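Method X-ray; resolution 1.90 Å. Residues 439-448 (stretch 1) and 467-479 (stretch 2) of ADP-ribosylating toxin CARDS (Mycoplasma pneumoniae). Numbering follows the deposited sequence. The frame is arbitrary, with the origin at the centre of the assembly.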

# COMPACT_ATOMS: atom_id res chain seq x y z
N THR A 439 -4.70 7.06 -6.51
CA THR A 439 -4.12 6.17 -7.53
C THR A 439 -3.51 4.94 -6.89
O THR A 439 -3.11 4.96 -5.71
CB THR A 439 -3.06 6.87 -8.40
OG1 THR A 439 -1.90 7.20 -7.62
CG2 THR A 439 -3.66 8.12 -9.10
N PHE A 440 -3.43 3.87 -7.67
CA PHE A 440 -3.06 2.57 -7.13
C PHE A 440 -2.04 1.87 -8.03
O PHE A 440 -2.27 0.75 -8.50
CB PHE A 440 -4.32 1.73 -6.97
CG PHE A 440 -5.37 2.42 -6.14
CD1 PHE A 440 -6.29 3.27 -6.72
CD2 PHE A 440 -5.42 2.23 -4.77
CE1 PHE A 440 -7.26 3.91 -5.97
CE2 PHE A 440 -6.39 2.87 -4.00
CZ PHE A 440 -7.29 3.72 -4.60
N PHE A 441 -0.92 2.54 -8.26
CA PHE A 441 0.14 2.00 -9.12
C PHE A 441 1.14 1.19 -8.30
O PHE A 441 1.59 1.64 -7.25
CB PHE A 441 0.91 3.13 -9.80
CG PHE A 441 0.04 4.13 -10.52
CD1 PHE A 441 -1.16 3.75 -11.10
CD2 PHE A 441 0.46 5.45 -10.64
CE1 PHE A 441 -1.96 4.68 -11.78
CE2 PHE A 441 -0.32 6.39 -11.33
CZ PHE A 441 -1.53 6.00 -11.89
N VAL A 442 1.48 -0.00 -8.79
CA VAL A 442 2.55 -0.81 -8.19
C VAL A 442 3.79 -0.73 -9.07
O VAL A 442 3.70 -0.87 -10.29
CB VAL A 442 2.17 -2.32 -8.08
CG1 VAL A 442 3.31 -3.11 -7.40
CG2 VAL A 442 0.87 -2.50 -7.32
N ASP A 443 4.94 -0.46 -8.46
CA ASP A 443 6.21 -0.50 -9.18
C ASP A 443 6.59 -1.96 -9.37
O ASP A 443 6.87 -2.66 -8.39
CB ASP A 443 7.30 0.25 -8.40
CG ASP A 443 8.63 0.37 -9.16
OD1 ASP A 443 8.83 -0.34 -10.16
OD2 ASP A 443 9.48 1.19 -8.75
N VAL A 444 6.53 -2.45 -10.60
CA VAL A 444 6.80 -3.87 -10.86
C VAL A 444 8.18 -4.09 -11.47
O VAL A 444 8.70 -5.21 -11.46
CB VAL A 444 5.69 -4.54 -11.71
CG1 VAL A 444 4.37 -4.63 -10.91
CG2 VAL A 444 5.47 -3.78 -13.03
N GLN A 445 8.79 -3.02 -11.98
CA GLN A 445 10.19 -3.10 -12.37
C GLN A 445 10.48 -4.34 -13.27
O GLN A 445 11.45 -5.06 -13.04
CB GLN A 445 11.04 -3.14 -11.11
CG GLN A 445 12.49 -2.74 -11.27
CD GLN A 445 13.23 -2.60 -9.94
OE1 GLN A 445 12.84 -3.19 -8.93
NE2 GLN A 445 14.32 -1.83 -9.95
N LEU A 446 9.64 -4.57 -14.27
CA LEU A 446 9.74 -5.81 -15.07
C LEU A 446 11.07 -5.91 -15.78
O LEU A 446 11.61 -4.92 -16.26
CB LEU A 446 8.62 -5.91 -16.11
CG LEU A 446 7.19 -5.75 -15.59
CD1 LEU A 446 6.22 -5.94 -16.74
CD2 LEU A 446 6.91 -6.75 -14.45
N GLY A 447 11.60 -7.12 -15.86
CA GLY A 447 12.84 -7.34 -16.58
C GLY A 447 13.00 -8.82 -16.88
O GLY A 447 12.10 -9.61 -16.65
N TRP A 448 14.16 -9.19 -17.40
CA TRP A 448 14.50 -10.59 -17.51
C TRP A 448 15.96 -10.79 -17.20
O TRP A 448 16.73 -9.83 -17.12
CB TRP A 448 14.05 -11.20 -18.84
CG TRP A 448 14.63 -10.62 -20.12
CD1 TRP A 448 14.24 -9.47 -20.75
CD2 TRP A 448 15.67 -11.20 -20.93
NE1 TRP A 448 14.97 -9.29 -21.91
CE2 TRP A 448 15.86 -10.34 -22.04
CE3 TRP A 448 16.45 -12.36 -20.84
CZ2 TRP A 448 16.80 -10.59 -23.05
CZ3 TRP A 448 17.39 -12.62 -21.84
CH2 TRP A 448 17.56 -11.73 -22.93
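Stretch 2 (467-479) KTPDGQIFYDLKT

How does stretch 2 run along stretch 1? It lies beside it as an antiparallel partner: strand 473-476 pairs with strand 441-443, their N-to-C directions 145° apart and their axes approaching to 4.4 Å. The register places Phe 441 opposite Asp 476, Val 442 opposite Tyr 475 and Asp 443 opposite Phe 474. Val 442 and Tyr 475 form the hydrogen-bonded pair, with Val 442 N to Tyr 475 O and Tyr 475 N to Val 442 O both at 2.8 Å. Two residues further along, Leu 477 N donates to Phe 440 O at 3.0 Å, after the second strand has ended. Together the two stretches bury 895 Å², summed over both sides.

What does Gln 445, which gives up the most surface of all, rest against? Its backbone has left the strand, with phi/psi of 49/47°, and its CA-to-CB bond points away from stretch 2. The side chain, with chi1 and chi2 both t, nevertheless reaches the loop that precedes the second strand. There Gln 445 NE2 donates to Thr 468 O at 2.7 Å, while Gln 445 CG packs 3.8 Å from Thr 468 CG2. The same threonine is held by its hydroxyl, Thr 468 OG1 donating to Leu 446 O at 2.5 Å. Thus Thr 468 fastens its extended loop to stretch 1 through both its backbone carbonyl and its side-chain hydroxyl.

How does Ile 473 meet that turn? Its carbonyl accepts two consecutive amides, Val 444 N at 2.9 Å and Gln 445 N at 3.2 Å from Ile 473 O; the psi of -16° at Val 444 sets its N and that of Gln 445 on the same side, so that both reach one oxygen. Its CA-to-CB bond points toward stretch 1, and the side chain is chi1 m, chi2 t: Ile 473 CG2 lies 4.0 Å from Val 444 CG2 and 3.8 Å from Leu 446 CG. Two residues earlier, Gly 471 has a positive phi of 77°, a conformation that favours glycine, and Gly 471 N donates to Asp 443 OD2 at 2.8 Å. The other carboxylate oxygen, Asp 443 OD1, receives a hydrogen bond from a water at 2.7 Å; that water also donates to Pro 469 O and accepts from Gln 472 N, tying the carboxylate to the loop a second time.

What does Phe 440 cover at the far end? Its CA-to-CB bond points toward stretch 2, and Phe 440 CB sits 4.1 Å from Leu 477 CB, while Phe 440 CD1 comes within 3.6 Å of Lys 478 CG. Leu 477 also reaches back along the strand, Leu 477 CD1 lying 3.5 Å from Val 442 CG2. On the face shared by Phe 441, Asp 443, Phe 474 and Asp 476, Phe 441 CB packs 4.1 Å from Phe 474 CD2, and Asp 476 OD1 approaches the edge of the Phe 441 ring, 3.8 Å from Phe 441 CD1. A water bridges Phe 440 N and Asp 476 OD1, 2.8 Å from each.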

# COMPACT_ATOMS: atom_id res chain seq x y z
N LYS A 467 19.73 -3.54 -15.39
CA LYS A 467 18.63 -3.84 -14.50
C LYS A 467 17.59 -2.73 -14.65
O LYS A 467 17.93 -1.56 -14.76
CB LYS A 467 19.13 -3.98 -13.06
CG LYS A 467 18.11 -4.65 -12.14
CD LYS A 467 18.69 -4.88 -10.75
CE LYS A 467 17.60 -5.33 -9.77
NZ LYS A 467 18.16 -5.68 -8.42
N THR A 468 16.32 -3.11 -14.70
CA THR A 468 15.24 -2.13 -14.80
C THR A 468 15.31 -1.19 -13.60
O THR A 468 15.40 -1.64 -12.46
CB THR A 468 13.89 -2.83 -14.84
OG1 THR A 468 13.83 -3.71 -15.97
CG2 THR A 468 12.76 -1.81 -14.93
N PRO A 469 15.30 0.13 -13.85
CA PRO A 469 15.39 1.03 -12.70
C PRO A 469 14.08 1.09 -11.91
O PRO A 469 13.00 0.79 -12.44
CB PRO A 469 15.66 2.39 -13.34
CG PRO A 469 15.01 2.30 -14.67
CD PRO A 469 15.25 0.87 -15.13
N ASP A 470 14.18 1.51 -10.66
CA ASP A 470 13.00 1.81 -9.86
C ASP A 470 12.24 2.96 -10.52
O ASP A 470 12.83 3.83 -11.16
CB ASP A 470 13.41 2.25 -8.46
CG ASP A 470 14.14 1.17 -7.70
OD1 ASP A 470 13.53 0.10 -7.45
OD2 ASP A 470 15.31 1.39 -7.34
N GLY A 471 10.92 2.95 -10.35
CA GLY A 471 10.10 4.09 -10.71
C GLY A 471 9.81 4.23 -12.20
O GLY A 471 9.56 5.35 -12.68
N GLN A 472 9.82 3.12 -12.92
CA GLN A 472 9.67 3.17 -14.38
C GLN A 472 8.53 2.32 -14.96
O GLN A 472 7.79 2.77 -15.83
CB GLN A 472 10.99 2.76 -15.06
CG GLN A 472 10.97 3.04 -16.55
CD GLN A 472 12.30 2.81 -17.19
OE1 GLN A 472 13.07 3.74 -17.40
NE2 GLN A 472 12.58 1.57 -17.50
N ILE A 473 8.41 1.09 -14.49
CA ILE A 473 7.42 0.18 -15.02
C ILE A 473 6.46 -0.18 -13.92
O ILE A 473 6.87 -0.65 -12.85
CB ILE A 473 8.08 -1.10 -15.60
CG1 ILE A 473 9.20 -0.70 -16.57
CG2 ILE A 473 7.03 -1.97 -16.27
CD1 ILE A 473 9.78 -1.83 -17.43
N PHE A 474 5.18 0.04 -14.18
CA PHE A 474 4.14 -0.03 -13.17
C PHE A 474 2.98 -0.89 -13.59
O PHE A 474 2.74 -1.12 -14.77
CB PHE A 474 3.59 1.37 -12.90
CG PHE A 474 4.61 2.34 -12.37
CD1 PHE A 474 5.40 3.07 -13.25
CD2 PHE A 474 4.77 2.52 -11.01
CE1 PHE A 474 6.33 3.97 -12.78
CE2 PHE A 474 5.71 3.43 -10.53
CZ PHE A 474 6.49 4.16 -11.44
N TYR A 475 2.23 -1.35 -12.59
CA TYR A 475 0.99 -2.06 -12.83
C TYR A 475 -0.12 -1.29 -12.14
O TYR A 475 -0.02 -1.00 -10.95
CB TYR A 475 1.12 -3.46 -12.24
CG TYR A 475 -0.04 -4.41 -12.46
CD1 TYR A 475 -0.25 -5.01 -13.70
CD2 TYR A 475 -0.87 -4.76 -11.42
CE1 TYR A 475 -1.29 -5.93 -13.89
CE2 TYR A 475 -1.91 -5.67 -11.60
CZ TYR A 475 -2.12 -6.25 -12.83
OH TYR A 475 -3.15 -7.17 -12.98
N ASP A 476 -1.15 -0.91 -12.90
CA ASP A 476 -2.28 -0.17 -12.33
C ASP A 476 -3.29 -1.14 -11.76
O ASP A 476 -3.97 -1.83 -12.52
CB ASP A 476 -2.96 0.71 -13.37
CG ASP A 476 -4.22 1.34 -12.83
OD1 ASP A 476 -4.30 1.58 -11.60
OD2 ASP A 476 -5.16 1.56 -13.62
N LEU A 477 -3.40 -1.20 -10.44
CA LEU A 477 -4.32 -2.15 -9.81
C LEU A 477 -5.79 -1.89 -10.13
O LEU A 477 -6.62 -2.78 -9.99
CB LEU A 477 -4.11 -2.16 -8.29
CG LEU A 477 -2.78 -2.75 -7.83
CD1 LEU A 477 -2.54 -2.40 -6.35
CD2 LEU A 477 -2.73 -4.29 -8.06
N LYS A 478 -6.14 -0.65 -10.50
CA LYS A 478 -7.54 -0.37 -10.82
C LYS A 478 -7.99 -1.09 -12.09
O LYS A 478 -9.11 -1.55 -12.18
CB LYS A 478 -7.80 1.13 -10.99
CG LYS A 478 -7.81 1.93 -9.70
CD LYS A 478 -8.06 3.43 -9.98
CE LYS A 478 -9.53 3.75 -10.11
NZ LYS A 478 -9.77 5.23 -10.25
N THR A 479 -7.11 -1.15 -13.08
CA THR A 479 -7.48 -1.57 -14.43
C THR A 479 -6.68 -2.76 -14.96
O THR A 479 -6.99 -3.25 -16.03
CB THR A 479 -7.31 -0.43 -15.44
OG1 THR A 479 -5.93 -0.06 -15.51
CG2 THR A 479 -8.16 0.80 -15.06
O HOH W 1 -4.79 3.86 -10.10
O HOH W 2 10.30 0.28 -12.32